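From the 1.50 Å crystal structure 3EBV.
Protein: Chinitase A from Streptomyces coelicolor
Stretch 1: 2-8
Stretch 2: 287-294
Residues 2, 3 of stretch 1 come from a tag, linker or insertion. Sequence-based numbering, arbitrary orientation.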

ATOM      1  N   SER A   2       4.404  -6.236 -13.493  1.00 34.79           N
ATOM      2  CA  SER A   2       3.622  -7.488 -13.301  1.00 35.35           C
ATOM      3  C   SER A   2       3.055  -7.569 -11.879  1.00 35.31           C
ATOM      4  O   SER A   2       3.394  -6.756 -11.019  1.00 35.17           O
ATOM      5  CB  SER A   2       4.500  -8.723 -13.604  1.00 35.54           C
ATOM      6  OG  SER A   2       5.578  -8.856 -12.672  1.00 36.40           O
ATOM      7  N   LEU A   3       2.184  -8.539 -11.620  1.00 35.16           N
ATOM      8  CA  LEU A   3       1.741  -8.748 -10.252  1.00 34.86           C
ATOM      9  C   LEU A   3       2.907  -9.297  -9.415  1.00 34.12           C
ATOM     10  O   LEU A   3       3.100  -8.845  -8.285  1.00 33.89           O
ATOM     11  CB  LEU A   3       0.497  -9.644 -10.180  1.00 35.08           C
ATOM     12  CG  LEU A   3      -0.185  -9.835  -8.816  1.00 36.37           C
ATOM     13  CD1 LEU A   3      -0.645  -8.511  -8.190  1.00 35.42           C
ATOM     14  CD2 LEU A   3      -1.367 -10.818  -8.930  1.00 36.32           C
ATOM     15  N   LYS A   4       3.696 -10.222  -9.989  1.00 32.53           N
ATOM     16  CA  LYS A   4       4.852 -10.845  -9.294  1.00 31.70           C
ATOM     17  C   LYS A   4       5.945  -9.855  -8.836  1.00 28.39           C
ATOM     18  O   LYS A   4       6.423  -9.899  -7.681  1.00 29.22           O
ATOM     19  CB  LYS A   4       5.476 -11.933 -10.166  1.00 31.92           C
ATOM     20  CG  LYS A   4       6.720 -12.599  -9.556  1.00 33.77           C
ATOM     21  CD  LYS A   4       7.383 -13.570 -10.554  1.00 34.47           C
ATOM     22  CE  LYS A   4       8.708 -14.122 -10.017  1.00 37.51           C
ATOM     23  NZ  LYS A   4       8.509 -15.004  -8.816  1.00 40.66           N
ATOM     24  N   HIS A   5       6.413  -9.011  -9.735  1.00 24.43           N
ATOM     25  CA  HIS A   5       7.113  -7.817  -9.253  1.00 20.80           C
ATOM     26  C   HIS A   5       6.276  -6.618  -9.596  1.00 19.65           C
ATOM     27  O   HIS A   5       6.097  -6.275 -10.772  1.00 21.95           O
ATOM     28  CB  HIS A   5       8.509  -7.668  -9.802  1.00 21.17           C
ATOM     29  CG  HIS A   5       9.501  -8.578  -9.140  1.00 21.94           C
ATOM     30  ND1 HIS A   5      10.127  -9.608  -9.805  1.00 25.90           N
ATOM     31  CD2 HIS A   5       9.937  -8.635  -7.853  1.00 17.25           C
ATOM     32  CE1 HIS A   5      10.934 -10.242  -8.970  1.00 21.09           C
ATOM     33  NE2 HIS A   5      10.849  -9.661  -7.779  1.00 25.27           N
ATOM     34  N   ALA A   6       5.799  -5.979  -8.546  1.00 15.32           N
ATOM     35  CA  ALA A   6       4.695  -5.023  -8.642  1.00 14.41           C
ATOM     36  C   ALA A   6       5.098  -3.652  -8.140  1.00 14.45           C
ATOM     37  O   ALA A   6       5.894  -3.492  -7.192  1.00 13.56           O
ATOM     38  CB  ALA A   6       3.526  -5.499  -7.817  1.00 14.38           C
ATOM     39  N   VAL A   7       4.448  -2.645  -8.748  1.00 12.82           N
ATOM     40  CA  VAL A   7       4.460  -1.272  -8.232  1.00 12.85           C
ATOM     41  C   VAL A   7       3.021  -0.963  -7.855  1.00 12.17           C
ATOM     42  O   VAL A   7       2.109  -1.114  -8.709  1.00 11.76           O
ATOM     43  CB  VAL A   7       4.949  -0.242  -9.281  1.00 12.92           C
ATOM     44  CG1 VAL A   7       4.912   1.168  -8.663  1.00 15.46           C
ATOM     45  CG2 VAL A   7       6.391  -0.576  -9.720  1.00 14.98           C
ATOM     46  N   THR A   8       2.791  -0.576  -6.599  1.00 10.45           N
ATOM     47  CA  THR A   8       1.441  -0.142  -6.139  1.00 10.21           C
ATOM     48  C   THR A   8       1.422   1.371  -6.138  1.00 11.33           C
ATOM     49  O   THR A   8       2.386   2.012  -5.690  1.00 11.41           O
ATOM     50  CB  THR A   8       1.160  -0.658  -4.699  1.00 11.37           C
ATOM     51  OG1 THR A   8       1.199  -2.091  -4.686  1.00 11.26           O
ATOM     52  CG2 THR A   8      -0.183  -0.200  -4.156  1.00 10.51           C
TER
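Stretch 2, residues 287-294: VGAHVHAL

Stretch 2, the last part of a helix and the residues after it, packs against the first residues of a strand and the loop leading into it, a small contact made by side-chain packing, with no clear hydrogen bond between the two segments. Residues 287 to 291 carry helical torsions (phi/psi -65/-41 at Val287, -64/-43 at Val291), and the backbone bonds Val291 N to Val287 O (2.8 Å) and His292 N to Gly288 O (2.9 Å) confirm the i to i-4 pattern. Strand 6-8 is extended, with phi/psi -116/124 at Val7. The two axes approach to 8.2 Å, and their N-to-C directions differ by 148°, so the helix runs roughly antiparallel to the strand. The register agrees: the CA of His5 lies 6.2 Å from the CA of Val291, whereas the CA of Val7 lies 6.4 Å from the CA of Gly288, about one helical turn earlier.

Side-chain direction separates the contributors. His5 and Val7 point toward the helix, while Ala6 between them points away, the alternation expected of an extended chain. Val7 CG2 lies 3.9 Å from Val291 CB and also 3.9 Å from Gly288 CA; with no side chain at Gly288, the methyl meets the helix backbone directly. Val291 CG1 in turn comes within 3.6 Å of Ala6 O, so this methyl rests against strand backbone.

His5 has the largest covered area, 79 Å². Its CB is 3.5 Å from Val291 O, and its ring receives Leu294 CB over one face, 3.8 Å from the ring centroid and 7° off the normal, a well-centred CH-pi contact. His292 leaves its backbone sideways, but its ring end comes nearer: CD2 lies 3.3 Å from His5 O, which sits at the ring edge, and 3.2 Å from the N of Ser2, a tag residue. The contact buries 345 Å², both sides summed.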

ATOM      1  N   VAL A 287      11.414   3.960 -11.075  1.00 11.90           N
ATOM      2  CA  VAL A 287      11.147   2.808 -10.181  1.00 11.50           C
ATOM      3  C   VAL A 287      10.380   1.720 -10.907  1.00 13.02           C
ATOM      4  O   VAL A 287      10.671   0.526 -10.752  1.00 13.24           O
ATOM      5  CB  VAL A 287      10.452   3.253  -8.870  1.00 11.80           C
ATOM      6  CG1 VAL A 287      10.162   2.033  -7.991  1.00 12.84           C
ATOM      7  CG2 VAL A 287      11.304   4.301  -8.183  1.00 11.35           C
ATOM      8  N   GLY A 288       9.396   2.089 -11.728  1.00 12.35           N
ATOM      9  CA  GLY A 288       8.656   1.068 -12.491  1.00 13.67           C
ATOM     10  C   GLY A 288       9.556   0.248 -13.410  1.00 14.45           C
ATOM     11  O   GLY A 288       9.463  -0.992 -13.413  1.00 16.25           O
ATOM     12  N   ALA A 289      10.426   0.926 -14.168  1.00 14.44           N
ATOM     13  CA  ALA A 289      11.346   0.216 -15.060  1.00 15.07           C
ATOM     14  C   ALA A 289      12.217  -0.719 -14.209  1.00 15.47           C
ATOM     15  O   ALA A 289      12.469  -1.864 -14.596  1.00 16.44           O
ATOM     16  CB  ALA A 289      12.232   1.191 -15.826  1.00 15.87           C
ATOM     17  N   HIS A 290      12.664  -0.235 -13.051  1.00 14.22           N
ATOM     18  CA  HIS A 290      13.600  -1.040 -12.247  1.00 14.33           C
ATOM     19  C   HIS A 290      12.918  -2.266 -11.659  1.00 15.14           C
ATOM     20  O   HIS A 290      13.469  -3.395 -11.682  1.00 15.51           O
ATOM     21  CB  HIS A 290      14.215  -0.208 -11.138  1.00 13.92           C
ATOM     22  CG  HIS A 290      15.528  -0.749 -10.676  1.00 13.98           C
ATOM     23  ND1 HIS A 290      16.685  -0.566 -11.410  1.00 16.41           N
ATOM     24  CD2 HIS A 290      15.878  -1.473  -9.583  1.00 14.06           C
ATOM     25  CE1 HIS A 290      17.695  -1.146 -10.775  1.00 18.11           C
ATOM     26  NE2 HIS A 290      17.232  -1.708  -9.670  1.00 14.97           N
ATOM     27  N   VAL A 291      11.708  -2.076 -11.130  1.00 14.12           N
ATOM     28  CA  VAL A 291      10.950  -3.184 -10.535  1.00 14.63           C
ATOM     29  C   VAL A 291      10.609  -4.227 -11.597  1.00 16.59           C
ATOM     30  O   VAL A 291      10.739  -5.441 -11.349  1.00 18.55           O
ATOM     31  CB  VAL A 291       9.671  -2.675  -9.804  1.00 13.64           C
ATOM     32  CG1 VAL A 291       8.694  -3.817  -9.454  1.00 15.81           C
ATOM     33  CG2 VAL A 291      10.065  -1.891  -8.535  1.00 14.94           C
ATOM     34  N   HIS A 292      10.185  -3.772 -12.778  1.00 17.24           N
ATOM     35  CA  HIS A 292       9.757  -4.680 -13.845  1.00 19.03           C
ATOM     36  C   HIS A 292      10.937  -5.354 -14.535  1.00 22.10           C
ATOM     37  O   HIS A 292      10.744  -6.246 -15.373  1.00 24.94           O
ATOM     38  CB  HIS A 292       8.828  -3.957 -14.815  1.00 18.84           C
ATOM     39  CG  HIS A 292       7.570  -3.507 -14.144  1.00 16.90           C
ATOM     40  ND1 HIS A 292       6.982  -2.268 -14.377  1.00 16.89           N
ATOM     41  CD2 HIS A 292       6.816  -4.119 -13.205  1.00 15.48           C
ATOM     42  CE1 HIS A 292       5.910  -2.157 -13.611  1.00 17.70           C
ATOM     43  NE2 HIS A 292       5.785  -3.262 -12.887  1.00 15.79           N
ATOM     44  N   ALA A 293      12.142  -4.907 -14.194  1.00 22.81           N
ATOM     45  CA  ALA A 293      13.367  -5.607 -14.614  1.00 24.99           C
ATOM     46  C   ALA A 293      13.907  -6.583 -13.551  1.00 26.62           C
ATOM     47  O   ALA A 293      14.857  -7.325 -13.850  1.00 28.10           O
ATOM     48  CB  ALA A 293      14.426  -4.616 -14.998  1.00 23.69           C
ATOM     49  N   LEU A 294      13.360  -6.589 -12.326  1.00 27.70           N
ATOM     50  CA  LEU A 294      13.775  -7.591 -11.316  1.00 29.43           C
ATOM     51  C   LEU A 294      13.332  -8.980 -11.802  1.00 30.92           C
ATOM     52  O   LEU A 294      14.181  -9.869 -11.961  1.00 34.49           O
ATOM     53  CB  LEU A 294      13.198  -7.320  -9.902  1.00 29.49           C
ATOM     54  CG  LEU A 294      13.341  -5.963  -9.187  1.00 29.34           C
ATOM     55  CD1 LEU A 294      12.458  -5.910  -7.934  1.00 28.77           C
ATOM     56  CD2 LEU A 294      14.790  -5.656  -8.816  1.00 29.67           C
TER